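Protein (thiaminase I) (Bacillus subtilis, PDB 3THI) catalyses the breakdown of thiamin, displacing its thiazole with another nucleophile such as an organic base or thiol. Local coordinates at residues K4-P9 / T37-Y42; Q18-D23 / A288-Q293; S43-D48 / S61-A66. All blocks are in the same frame, centred on the assembly; numbering follows the deposited sequence.

Interaction 1 of 3, residues K4-P9 / T37-Y42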
ATOM      1  N   LYS A   4     -10.816 -11.275  18.826  1.00 18.20           N
ATOM      2  CA  LYS A   4     -10.361 -11.831  17.554  1.00 17.16           C
ATOM      3  C   LYS A   4      -9.862 -10.646  16.730  1.00 19.18           C
ATOM      4  O   LYS A   4     -10.598  -9.680  16.478  1.00 18.19           O
ATOM      5  CB  LYS A   4     -11.473 -12.587  16.832  1.00 17.36           C
ATOM      6  CG  LYS A   4     -11.812 -13.904  17.495  1.00 20.11           C
ATOM      7  CD  LYS A   4     -12.858 -14.697  16.726  1.00 24.68           C
ATOM      8  CE  LYS A   4     -13.182 -15.996  17.466  1.00 29.02           C
ATOM      9  NZ  LYS A   4     -14.269 -16.803  16.844  1.00 33.66           N
ATOM     10  N   VAL A   5      -8.592 -10.717  16.350  1.00 18.16           N
ATOM     11  CA  VAL A   5      -7.937  -9.642  15.631  1.00 17.95           C
ATOM     12  C   VAL A   5      -7.305 -10.147  14.365  1.00 20.03           C
ATOM     13  O   VAL A   5      -6.782 -11.259  14.335  1.00 21.38           O
ATOM     14  CB  VAL A   5      -6.764  -9.065  16.466  1.00 21.13           C
ATOM     15  CG1 VAL A   5      -6.455  -7.634  16.053  1.00 16.85           C
ATOM     16  CG2 VAL A   5      -7.044  -9.176  17.941  1.00 26.05           C
ATOM     17  N   ALA A   6      -7.295  -9.299  13.343  1.00 19.01           N
ATOM     18  CA  ALA A   6      -6.666  -9.635  12.074  1.00 20.80           C
ATOM     19  C   ALA A   6      -5.765  -8.484  11.636  1.00 22.38           C
ATOM     20  O   ALA A   6      -6.229  -7.347  11.495  1.00 24.19           O
ATOM     21  CB  ALA A   6      -7.710  -9.920  11.003  1.00 15.18           C
ATOM     22  N   ILE A   7      -4.467  -8.762  11.514  1.00 21.43           N
ATOM     23  CA  ILE A   7      -3.509  -7.756  11.052  1.00 18.20           C
ATOM     24  C   ILE A   7      -3.518  -7.744   9.511  1.00 15.22           C
ATOM     25  O   ILE A   7      -4.093  -8.644   8.884  1.00 15.31           O
ATOM     26  CB  ILE A   7      -2.067  -7.998  11.628  1.00 17.45           C
ATOM     27  CG1 ILE A   7      -1.567  -9.422  11.367  1.00 15.73           C
ATOM     28  CG2 ILE A   7      -2.058  -7.731  13.108  1.00 17.49           C
ATOM     29  CD1 ILE A   7      -1.018  -9.655   9.984  1.00 16.51           C
ATOM     30  N   TYR A   8      -2.951  -6.707   8.903  1.00 13.75           N
ATOM     31  CA  TYR A   8      -2.918  -6.624   7.440  1.00 14.30           C
ATOM     32  C   TYR A   8      -1.971  -7.699   6.894  1.00 12.33           C
ATOM     33  O   TYR A   8      -0.774  -7.671   7.152  1.00 13.87           O
ATOM     34  CB  TYR A   8      -2.490  -5.231   6.985  1.00 11.76           C
ATOM     35  CG  TYR A   8      -2.737  -4.995   5.521  1.00 11.09           C
ATOM     36  CD1 TYR A   8      -4.036  -4.927   5.013  1.00 12.81           C
ATOM     37  CD2 TYR A   8      -1.674  -4.852   4.636  1.00 14.18           C
ATOM     38  CE1 TYR A   8      -4.264  -4.724   3.653  1.00 13.38           C
ATOM     39  CE2 TYR A   8      -1.889  -4.649   3.279  1.00 13.49           C
ATOM     40  CZ  TYR A   8      -3.180  -4.588   2.793  1.00 15.73           C
ATOM     41  OH  TYR A   8      -3.371  -4.413   1.443  1.00 20.92           O
ATOM     42  N   PRO A   9      -2.505  -8.657   6.125  1.00 13.86           N
ATOM     43  CA  PRO A   9      -1.713  -9.752   5.556  1.00 15.84           C
ATOM     44  C   PRO A   9      -0.705  -9.405   4.471  1.00 17.30           C
ATOM     45  O   PRO A   9       0.268 -10.136   4.275  1.00 15.34           O
ATOM     46  CB  PRO A   9      -2.790 -10.714   5.042  1.00 13.54           C
ATOM     47  CG  PRO A   9      -3.858  -9.777   4.582  1.00 17.13           C
ATOM     48  CD  PRO A   9      -3.918  -8.761   5.716  1.00 15.32           C
ATOM     49  N   THR A  37      -6.479 -13.900  13.620  1.00 24.50           N
ATOM     50  CA  THR A  37      -7.171 -14.583  12.544  1.00 26.31           C
ATOM     51  C   THR A  37      -6.633 -14.114  11.204  1.00 22.70           C
ATOM     52  O   THR A  37      -5.992 -13.076  11.116  1.00 23.98           O
ATOM     53  CB  THR A  37      -8.668 -14.257  12.614  1.00 30.82           C
ATOM     54  OG1 THR A  37      -9.109 -14.384  13.974  1.00 38.80           O
ATOM     55  CG2 THR A  37      -9.475 -15.202  11.733  1.00 34.75           C
ATOM     56  N   ASP A  38      -6.835 -14.922  10.177  1.00 21.06           N
ATOM     57  CA  ASP A  38      -6.405 -14.563   8.844  1.00 23.57           C
ATOM     58  C   ASP A  38      -7.625 -13.965   8.168  1.00 21.88           C
ATOM     59  O   ASP A  38      -8.626 -14.644   7.973  1.00 27.25           O
ATOM     60  CB  ASP A  38      -5.950 -15.803   8.075  1.00 29.38           C
ATOM     61  CG  ASP A  38      -4.448 -15.873   7.918  1.00 36.35           C
ATOM     62  OD1 ASP A  38      -3.729 -15.769   8.938  1.00 35.16           O
ATOM     63  OD2 ASP A  38      -3.987 -16.041   6.766  1.00 42.03           O
ATOM     64  N   TRP A  39      -7.568 -12.678   7.869  1.00 19.92           N
ATOM     65  CA  TRP A  39      -8.678 -12.025   7.215  1.00 17.04           C
ATOM     66  C   TRP A  39      -8.146 -11.044   6.189  1.00 18.86           C
ATOM     67  O   TRP A  39      -7.264 -10.236   6.487  1.00 22.03           O
ATOM     68  CB  TRP A  39      -9.560 -11.310   8.232  1.00 16.97           C
ATOM     69  CG  TRP A  39     -10.695 -10.559   7.583  1.00 17.16           C
ATOM     70  CD1 TRP A  39     -11.868 -11.084   7.109  1.00 15.56           C
ATOM     71  CD2 TRP A  39     -10.751  -9.149   7.318  1.00 16.44           C
ATOM     72  NE1 TRP A  39     -12.647 -10.086   6.567  1.00 15.75           N
ATOM     73  CE2 TRP A  39     -11.986  -8.893   6.685  1.00 15.17           C
ATOM     74  CE3 TRP A  39      -9.875  -8.081   7.558  1.00 13.76           C
ATOM     75  CZ2 TRP A  39     -12.367  -7.611   6.289  1.00 15.87           C
ATOM     76  CZ3 TRP A  39     -10.257  -6.806   7.160  1.00 16.71           C
ATOM     77  CH2 TRP A  39     -11.494  -6.584   6.533  1.00 15.53           C
ATOM     78  N   ASP A  40      -8.694 -11.118   4.983  1.00 17.33           N
ATOM     79  CA  ASP A  40      -8.279 -10.255   3.882  1.00 18.90           C
ATOM     80  C   ASP A  40      -9.455  -9.419   3.357  1.00 18.41           C
ATOM     81  O   ASP A  40     -10.440  -9.966   2.853  1.00 18.67           O
ATOM     82  CB  ASP A  40      -7.680 -11.135   2.775  1.00 19.53           C
ATOM     83  CG  ASP A  40      -7.270 -10.354   1.535  1.00 21.24           C
ATOM     84  OD1 ASP A  40      -7.057  -9.122   1.594  1.00 18.46           O
ATOM     85  OD2 ASP A  40      -7.154 -11.002   0.483  1.00 21.46           O
ATOM     86  N   SER A  41      -9.343  -8.097   3.475  1.00 15.57           N
ATOM     87  CA  SER A  41     -10.394  -7.192   3.015  1.00 13.06           C
ATOM     88  C   SER A  41     -10.606  -7.276   1.499  1.00 13.20           C
ATOM     89  O   SER A  41     -11.700  -6.998   0.993  1.00 14.20           O
ATOM     90  CB  SER A  41     -10.065  -5.758   3.428  1.00  9.31           C
ATOM     91  OG  SER A  41      -8.877  -5.308   2.805  1.00  6.40           O
ATOM     92  N   TYR A  42      -9.568  -7.698   0.786  1.00 14.04           N
ATOM     93  CA  TYR A  42      -9.628  -7.834  -0.664  1.00 15.33           C
ATOM     94  C   TYR A  42     -10.500  -8.972  -1.162  1.00 18.58           C
ATOM     95  O   TYR A  42     -10.924  -8.970  -2.311  1.00 21.20           O
ATOM     96  CB  TYR A  42      -8.229  -8.001  -1.234  1.00 16.23           C
ATOM     97  CG  TYR A  42      -7.535  -6.702  -1.513  1.00 12.47           C
ATOM     98  CD1 TYR A  42      -7.713  -6.057  -2.736  1.00 16.92           C
ATOM     99  CD2 TYR A  42      -6.706  -6.111  -0.565  1.00 10.84           C
ATOM    100  CE1 TYR A  42      -7.085  -4.852  -3.011  1.00 15.74           C
ATOM    101  CE2 TYR A  42      -6.068  -4.906  -0.829  1.00 12.39           C
ATOM    102  CZ  TYR A  42      -6.266  -4.283  -2.058  1.00 14.62           C
ATOM    103  OH  TYR A  42      -5.664  -3.084  -2.344  1.00 13.99           O
TER
HETATM  104  O   HOH W   1      -3.995 -11.682  11.886  1.00 20.44           O
HETATM  105  O   HOH W   2      -4.956 -11.193   8.579  1.00 21.02           O

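Interaction 2 of 3, residues Q18-D23 / A288-Q293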
ATOM      1  N   GLN A  18       2.030  -9.304  14.163  1.00 14.38           N
ATOM      2  CA  GLN A  18       1.322 -10.074  15.183  1.00 16.04           C
ATOM      3  C   GLN A  18       2.090 -10.007  16.504  1.00 19.09           C
ATOM      4  O   GLN A  18       1.514  -9.678  17.544  1.00 23.35           O
ATOM      5  CB  GLN A  18       1.146 -11.537  14.748  1.00 14.01           C
ATOM      6  CG  GLN A  18       0.622 -12.452  15.844  1.00 15.65           C
ATOM      7  CD  GLN A  18       0.116 -13.791  15.330  1.00 19.05           C
ATOM      8  OE1 GLN A  18      -0.081 -13.985  14.128  1.00 20.56           O
ATOM      9  NE2 GLN A  18      -0.119 -14.719  16.250  1.00 17.74           N
ATOM     10  N   ALA A  19       3.395 -10.271  16.453  1.00 17.78           N
ATOM     11  CA  ALA A  19       4.216 -10.233  17.655  1.00 17.49           C
ATOM     12  C   ALA A  19       4.221  -8.834  18.256  1.00 18.95           C
ATOM     13  O   ALA A  19       4.047  -8.672  19.470  1.00 19.05           O
ATOM     14  CB  ALA A  19       5.625 -10.678  17.348  1.00 19.35           C
ATOM     15  N   ALA A  20       4.368  -7.824  17.401  1.00 17.18           N
ATOM     16  CA  ALA A  20       4.387  -6.434  17.849  1.00 18.33           C
ATOM     17  C   ALA A  20       3.087  -6.109  18.581  1.00 17.74           C
ATOM     18  O   ALA A  20       3.107  -5.592  19.707  1.00 18.92           O
ATOM     19  CB  ALA A  20       4.588  -5.476  16.649  1.00 14.71           C
ATOM     20  N   VAL A  21       1.964  -6.462  17.957  1.00 17.65           N
ATOM     21  CA  VAL A  21       0.651  -6.214  18.533  1.00 16.19           C
ATOM     22  C   VAL A  21       0.428  -6.925  19.872  1.00 17.93           C
ATOM     23  O   VAL A  21      -0.055  -6.313  20.830  1.00 17.04           O
ATOM     24  CB  VAL A  21      -0.458  -6.584  17.539  1.00 14.47           C
ATOM     25  CG1 VAL A  21      -1.828  -6.482  18.202  1.00  9.91           C
ATOM     26  CG2 VAL A  21      -0.387  -5.658  16.340  1.00  9.05           C
ATOM     27  N   LEU A  22       0.797  -8.203  19.940  1.00 21.20           N
ATOM     28  CA  LEU A  22       0.636  -8.992  21.165  1.00 19.84           C
ATOM     29  C   LEU A  22       1.444  -8.388  22.303  1.00 18.39           C
ATOM     30  O   LEU A  22       0.919  -8.155  23.389  1.00 18.97           O
ATOM     31  CB  LEU A  22       1.071 -10.444  20.943  1.00 20.65           C
ATOM     32  CG  LEU A  22       0.851 -11.408  22.118  1.00 23.02           C
ATOM     33  CD1 LEU A  22      -0.646 -11.666  22.290  1.00 20.48           C
ATOM     34  CD2 LEU A  22       1.591 -12.722  21.871  1.00 22.84           C
ATOM     35  N   ASP A  23       2.707  -8.084  22.028  1.00 17.88           N
ATOM     36  CA  ASP A  23       3.583  -7.498  23.030  1.00 17.10           C
ATOM     37  C   ASP A  23       3.037  -6.167  23.536  1.00 17.68           C
ATOM     38  O   ASP A  23       2.899  -5.969  24.745  1.00 17.50           O
ATOM     39  CB  ASP A  23       4.988  -7.311  22.462  1.00 19.86           C
ATOM     40  CG  ASP A  23       5.974  -6.806  23.493  1.00 22.39           C
ATOM     41  OD1 ASP A  23       5.794  -7.093  24.700  1.00 27.29           O
ATOM     42  OD2 ASP A  23       6.936  -6.126  23.088  1.00 25.21           O
ATOM     43  N   ALA A 288       2.415   4.263  17.562  1.00 10.85           N
ATOM     44  CA  ALA A 288       3.747   4.470  17.047  1.00  8.70           C
ATOM     45  C   ALA A 288       4.692   3.374  17.559  1.00 10.54           C
ATOM     46  O   ALA A 288       5.536   2.860  16.810  1.00 11.55           O
ATOM     47  CB  ALA A 288       4.238   5.856  17.442  1.00 11.70           C
ATOM     48  N   ASP A 289       4.515   2.987  18.819  1.00 12.16           N
ATOM     49  CA  ASP A 289       5.333   1.940  19.430  1.00 13.26           C
ATOM     50  C   ASP A 289       5.192   0.602  18.696  1.00 13.21           C
ATOM     51  O   ASP A 289       6.192  -0.043  18.362  1.00 12.06           O
ATOM     52  CB  ASP A 289       4.946   1.748  20.901  1.00 16.05           C
ATOM     53  CG  ASP A 289       5.570   2.778  21.821  1.00 18.63           C
ATOM     54  OD1 ASP A 289       6.184   3.749  21.337  1.00 22.80           O
ATOM     55  OD2 ASP A 289       5.448   2.610  23.049  1.00 24.92           O
ATOM     56  N   THR A 290       3.947   0.184  18.473  1.00 12.80           N
ATOM     57  CA  THR A 290       3.653  -1.074  17.798  1.00 11.98           C
ATOM     58  C   THR A 290       4.178  -1.106  16.368  1.00 14.56           C
ATOM     59  O   THR A 290       4.857  -2.056  15.980  1.00 11.16           O
ATOM     60  CB  THR A 290       2.140  -1.344  17.752  1.00 12.56           C
ATOM     61  OG1 THR A 290       1.623  -1.392  19.084  1.00 16.03           O
ATOM     62  CG2 THR A 290       1.860  -2.665  17.073  1.00 10.96           C
ATOM     63  N   VAL A 291       3.860  -0.069  15.589  1.00 11.84           N
ATOM     64  CA  VAL A 291       4.296  -0.004  14.198  1.00 12.24           C
ATOM     65  C   VAL A 291       5.816   0.032  14.082  1.00 15.66           C
ATOM     66  O   VAL A 291       6.395  -0.637  13.220  1.00 15.31           O
ATOM     67  CB  VAL A 291       3.637   1.177  13.432  1.00 10.93           C
ATOM     68  CG1 VAL A 291       4.304   1.376  12.071  1.00  9.28           C
ATOM     69  CG2 VAL A 291       2.161   0.881  13.211  1.00  8.22           C
ATOM     70  N   GLU A 292       6.475   0.763  14.977  1.00 13.31           N
ATOM     71  CA  GLU A 292       7.926   0.813  14.945  1.00 13.88           C
ATOM     72  C   GLU A 292       8.513  -0.579  15.201  1.00 13.53           C
ATOM     73  O   GLU A 292       9.462  -0.995  14.521  1.00 14.88           O
ATOM     74  CB  GLU A 292       8.452   1.789  15.992  1.00 15.18           C
ATOM     75  CG  GLU A 292       9.950   2.044  15.897  1.00 13.26           C
ATOM     76  CD  GLU A 292      10.520   2.721  17.123  1.00 15.62           C
ATOM     77  OE1 GLU A 292       9.747   3.261  17.944  1.00 17.04           O
ATOM     78  OE2 GLU A 292      11.757   2.704  17.267  1.00 20.57           O
ATOM     79  N   GLN A 293       7.916  -1.301  16.150  1.00 12.76           N
ATOM     80  CA  GLN A 293       8.371  -2.645  16.514  1.00 13.59           C
ATOM     81  C   GLN A 293       8.141  -3.651  15.389  1.00 12.95           C
ATOM     82  O   GLN A 293       8.959  -4.529  15.146  1.00  8.36           O
ATOM     83  CB  GLN A 293       7.665  -3.111  17.793  1.00 13.69           C
ATOM     84  CG  GLN A 293       8.253  -4.358  18.420  1.00 13.70           C
ATOM     85  CD  GLN A 293       7.466  -4.837  19.632  1.00 17.92           C
ATOM     86  OE1 GLN A 293       7.271  -6.041  19.812  1.00 24.76           O
ATOM     87  NE2 GLN A 293       7.011  -3.909  20.455  1.00 19.90           N
TER

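Interaction 3 of 3, residues S43-D48 / S61-A66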
ATOM      1  N   SER A  43     -10.758  -9.951  -0.305  1.00 20.60           N
ATOM      2  CA  SER A  43     -11.577 -11.089  -0.697  1.00 24.11           C
ATOM      3  C   SER A  43     -12.600 -11.492   0.361  1.00 23.67           C
ATOM      4  O   SER A  43     -13.183 -12.573   0.279  1.00 26.04           O
ATOM      5  CB  SER A  43     -10.685 -12.283  -1.032  1.00 26.24           C
ATOM      6  OG  SER A  43      -9.915 -12.675   0.091  1.00 29.69           O
ATOM      7  N   ALA A  44     -12.821 -10.632   1.353  1.00 20.44           N
ATOM      8  CA  ALA A  44     -13.788 -10.936   2.404  1.00 18.18           C
ATOM      9  C   ALA A  44     -14.296  -9.732   3.187  1.00 17.68           C
ATOM     10  O   ALA A  44     -13.590  -8.739   3.382  1.00 15.34           O
ATOM     11  CB  ALA A  44     -13.211 -11.966   3.371  1.00  8.99           C
ATOM     12  N   ASP A  45     -15.545  -9.829   3.616  1.00 16.96           N
ATOM     13  CA  ASP A  45     -16.139  -8.789   4.432  1.00 18.02           C
ATOM     14  C   ASP A  45     -15.845  -9.183   5.887  1.00 19.55           C
ATOM     15  O   ASP A  45     -15.483 -10.330   6.175  1.00 20.85           O
ATOM     16  CB  ASP A  45     -17.640  -8.691   4.173  1.00 17.59           C
ATOM     17  CG  ASP A  45     -17.964  -8.098   2.811  1.00 16.75           C
ATOM     18  OD1 ASP A  45     -17.157  -7.299   2.262  1.00 14.47           O
ATOM     19  OD2 ASP A  45     -19.054  -8.421   2.297  1.00 20.86           O
ATOM     20  N   PRO A  46     -15.940  -8.223   6.818  1.00 19.96           N
ATOM     21  CA  PRO A  46     -15.665  -8.522   8.224  1.00 19.44           C
ATOM     22  C   PRO A  46     -16.597  -9.557   8.841  1.00 20.56           C
ATOM     23  O   PRO A  46     -17.819  -9.407   8.774  1.00 21.82           O
ATOM     24  CB  PRO A  46     -15.870  -7.167   8.896  1.00 18.32           C
ATOM     25  CG  PRO A  46     -15.504  -6.198   7.816  1.00 21.32           C
ATOM     26  CD  PRO A  46     -16.218  -6.793   6.635  1.00 19.03           C
ATOM     27  N   PRO A  47     -16.034 -10.663   9.376  1.00 18.65           N
ATOM     28  CA  PRO A  47     -16.870 -11.691  10.007  1.00 17.31           C
ATOM     29  C   PRO A  47     -17.456 -11.080  11.290  1.00 18.06           C
ATOM     30  O   PRO A  47     -16.814 -10.255  11.940  1.00 16.37           O
ATOM     31  CB  PRO A  47     -15.853 -12.798  10.342  1.00 17.34           C
ATOM     32  CG  PRO A  47     -14.821 -12.654   9.277  1.00 15.71           C
ATOM     33  CD  PRO A  47     -14.652 -11.144   9.209  1.00 18.26           C
ATOM     34  N   ASP A  48     -18.675 -11.471  11.643  1.00 19.26           N
ATOM     35  CA  ASP A  48     -19.328 -10.956  12.841  1.00 21.84           C
ATOM     36  C   ASP A  48     -18.482 -11.085  14.113  1.00 21.73           C
ATOM     37  O   ASP A  48     -18.565 -10.242  15.014  1.00 21.39           O
ATOM     38  CB  ASP A  48     -20.666 -11.672  13.062  1.00 28.67           C
ATOM     39  CG  ASP A  48     -21.729 -11.281  12.044  1.00 32.56           C
ATOM     40  OD1 ASP A  48     -21.387 -10.836  10.923  1.00 32.48           O
ATOM     41  OD2 ASP A  48     -22.921 -11.439  12.383  1.00 33.31           O
ATOM     42  N   SER A  61     -15.226   2.617   2.233  1.00  9.53           N
ATOM     43  CA  SER A  61     -16.568   3.114   1.915  1.00 10.11           C
ATOM     44  C   SER A  61     -17.627   2.015   1.936  1.00 10.81           C
ATOM     45  O   SER A  61     -18.706   2.192   2.502  1.00  8.59           O
ATOM     46  CB  SER A  61     -16.559   3.830   0.567  1.00  5.23           C
ATOM     47  OG  SER A  61     -15.687   4.947   0.613  1.00 10.94           O
ATOM     48  N   HIS A  62     -17.293   0.871   1.350  1.00 10.84           N
ATOM     49  CA  HIS A  62     -18.181  -0.281   1.333  1.00 11.43           C
ATOM     50  C   HIS A  62     -18.455  -0.780   2.762  1.00 11.71           C
ATOM     51  O   HIS A  62     -19.607  -0.956   3.151  1.00 14.21           O
ATOM     52  CB  HIS A  62     -17.556  -1.409   0.505  1.00 12.70           C
ATOM     53  CG  HIS A  62     -18.282  -2.714   0.625  1.00 16.00           C
ATOM     54  ND1 HIS A  62     -17.636  -3.905   0.880  1.00 14.97           N
ATOM     55  CD2 HIS A  62     -19.602  -3.004   0.580  1.00 12.47           C
ATOM     56  CE1 HIS A  62     -18.531  -4.870   0.994  1.00 13.80           C
ATOM     57  NE2 HIS A  62     -19.730  -4.349   0.817  1.00 15.15           N
ATOM     58  N   PHE A  63     -17.400  -1.027   3.533  1.00 10.11           N
ATOM     59  CA  PHE A  63     -17.555  -1.510   4.908  1.00 12.78           C
ATOM     60  C   PHE A  63     -18.377  -0.555   5.760  1.00 11.01           C
ATOM     61  O   PHE A  63     -19.209  -0.982   6.557  1.00 13.00           O
ATOM     62  CB  PHE A  63     -16.195  -1.744   5.579  1.00  9.62           C
ATOM     63  CG  PHE A  63     -15.402  -2.876   4.982  1.00 16.40           C
ATOM     64  CD1 PHE A  63     -16.030  -3.895   4.267  1.00 15.39           C
ATOM     65  CD2 PHE A  63     -14.016  -2.931   5.146  1.00 12.58           C
ATOM     66  CE1 PHE A  63     -15.287  -4.947   3.723  1.00 15.42           C
ATOM     67  CE2 PHE A  63     -13.268  -3.978   4.604  1.00 11.36           C
ATOM     68  CZ  PHE A  63     -13.905  -4.990   3.894  1.00 11.27           C
ATOM     69  N   VAL A  64     -18.139   0.741   5.592  1.00 13.21           N
ATOM     70  CA  VAL A  64     -18.869   1.747   6.350  1.00 12.47           C
ATOM     71  C   VAL A  64     -20.354   1.783   5.994  1.00 15.55           C
ATOM     72  O   VAL A  64     -21.213   1.661   6.869  1.00 12.52           O
ATOM     73  CB  VAL A  64     -18.271   3.149   6.146  1.00 12.93           C
ATOM     74  CG1 VAL A  64     -19.199   4.209   6.740  1.00  8.38           C
ATOM     75  CG2 VAL A  64     -16.897   3.225   6.790  1.00  8.47           C
ATOM     76  N   ASP A  65     -20.649   1.938   4.705  1.00 14.21           N
ATOM     77  CA  ASP A  65     -22.034   2.010   4.251  1.00 13.70           C
ATOM     78  C   ASP A  65     -22.818   0.738   4.532  1.00 12.12           C
ATOM     79  O   ASP A  65     -24.042   0.779   4.642  1.00 13.40           O
ATOM     80  CB  ASP A  65     -22.103   2.348   2.758  1.00 14.86           C
ATOM     81  CG  ASP A  65     -21.570   3.734   2.434  1.00 15.71           C
ATOM     82  OD1 ASP A  65     -21.228   4.516   3.354  1.00 18.68           O
ATOM     83  OD2 ASP A  65     -21.506   4.049   1.233  1.00 18.51           O
ATOM     84  N   ALA A  66     -22.119  -0.391   4.646  1.00 10.84           N
ATOM     85  CA  ALA A  66     -22.774  -1.662   4.934  1.00 11.90           C
ATOM     86  C   ALA A  66     -23.041  -1.853   6.431  1.00 11.42           C
ATOM     87  O   ALA A  66     -23.668  -2.836   6.832  1.00 15.86           O
ATOM     88  CB  ALA A  66     -21.957  -2.819   4.390  1.00  8.67           C
TER

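Interaction 1 of 3, residues K4-P9 / T37-Y42
Val5 and Thr37 share a direct backbone bond where the chain leaving strand 33-36 still runs beside strand 2-6: Thr37 N donates to Val5 O at 2.8 Å, nearly straight at 162°. Beyond it the chains spread apart, but water continues the parallel pattern. One water accepts from Ile7 N and donates to Thr37 O at 2.6 Å. A second donates to Ile7 O at 2.7 Å and accepts from Trp39 N, so the two waters take up these four backbone groups where the chains no longer meet directly.

Ala6 suits this spot because its methyl leaves room for Trp39. Trp39 CB lies 3.6 Å from Ala6 CB, and CG is anti to the backbone N (chi1 177°), which carries the indole past Ala6 to Asp45 and Pro47. Further out, Ser41 N stands above one face of the ring, offset toward its rim, while NE1 donates to Asp45 O. The rest of the ring packs on Phe53, Pro47 and Leu50, hiding a large apolar surface without stranding its N-H.

At the far end Tyr8 OH approaches the edge of the Tyr42 ring, 3.6 Å from CE2, while Tyr42 OH bonds to Asp56. Tyr42 N donates to Asp40 OD1 at 3.0 Å, making an Asx turn that helps set the course of the loop; Asp40 OD2 is bound by Tyr10.

Strand 2-6 runs between strands 33-36 and 52-56, parallel to both, in a lobe consistent with the periplasmic-binding-protein fold of the family. Val5 turns from the loop toward Leu281 and Met285 of helix 275-286.

Interaction 2 of 3, residues Q18-D23 / A288-Q293
Thr290 places its methyl CG2 anti to the backbone N and its hydroxyl beside that N (chi1 -59°), a rotation that separates the two branches by chemistry. CG2 enters the interface, 3.8 Å from Val21 CG2 and 3.9 Å from Ala20 CB, whereas OG1 hydrogen-bonds to Val284 O, near the end of helix 275-286, and to Ser287 OG at the junction of the two helices. A beta-branched residue with one apolar and one polar arm suits a place between a helix interface and the junction with the preceding helix. Val21 contributes through CG2, the branch beside its backbone N; the two side chains meet at a slant.

Ala20 lies where the helices come closest. Its methyl rests 3.5 Å from Thr290 O, contact with the main chain itself that a side chain of one carbon allows, and the helix axes approach to 8.5 Å. The same CB is 4.0 Å from Gln293 CB. From there Gln293 runs out extended, with CG anti to the backbone N, and carries its CD over to within 3.7 Å of Asp23 OD2. The Asp23 and Gln293 side chains cross at about a right angle, their carboxylate and amide planes 64° apart. Asp23 also forms a salt bridge with Arg27, one turn further along its helix, which probably offsets much of its charge within that helix.

The helices run roughly antiparallel, at 148°. Beneath helix 14-28, Val21 settles on Leu34 and Phe36 of strand 33-36; from helix 288-295, Glu292 packs against helix 312-318.

Interaction 3 of 3, residues S43-D48 / S61-A66
The long loop that leads into strand 52-56 meets helix 60-65 where Asp45 and Pro46 close on the ring of Phe63. Pro46 CD lies over one face, 3.9 Å from the ring centroid and 26° off its normal, in a CH-pi contact. Proline suits this position because CD, bonded to the electron-poor amide nitrogen, offers polarised C-H groups to the aromatic face.

Asp45 works on the edge instead. Its OD1 is in the plane of the Phe63 ring, 3.3 Å from CE1, with carboxylate and ring almost perpendicular at 88°, an approach probably favoured by the partly positive hydrogens of the ring's rim. Helix 60-65 directly follows strand 52-56, the strand-then-helix order expected in a lobe of the periplasmic-binding-protein type. Pro46 touches Phe53 and Phe63 touches Leu55 of that strand, which seats the loop and the helix on the same support.

His62 presents its edge to the same oxygen, with CE1 3.1 Å from Asp45 OD1; CG anti to the backbone N (chi1 170°) swings the imidazole to the loop. The charged partner of OD1 is Arg347 of helix 346-353, a residue that the side chains of His62 and Phe63 also touch.

In the fold
All three contacts are partly buried and together run through one lobe of the chain. Interactions 1 and 3 share the loop between strands 33-36 and 52-56, with centres about 12 Å apart; Trp39, held at its root in the first, reaches the backbone of Asp45 in the last. Interaction 2 joins helices distant in sequence and meets interaction 1 where Val21 CG2 packs on Ile7 CG2, but its nearest atoms stay about 16 Å from interaction 3. Chemistry follows place: backbone and water bonds where the chains leaving two strands part, small apolar groups between helices beside the longer polar side chains of Gln293 and Asp23, and a carboxylate among aromatic edges where loop meets helix.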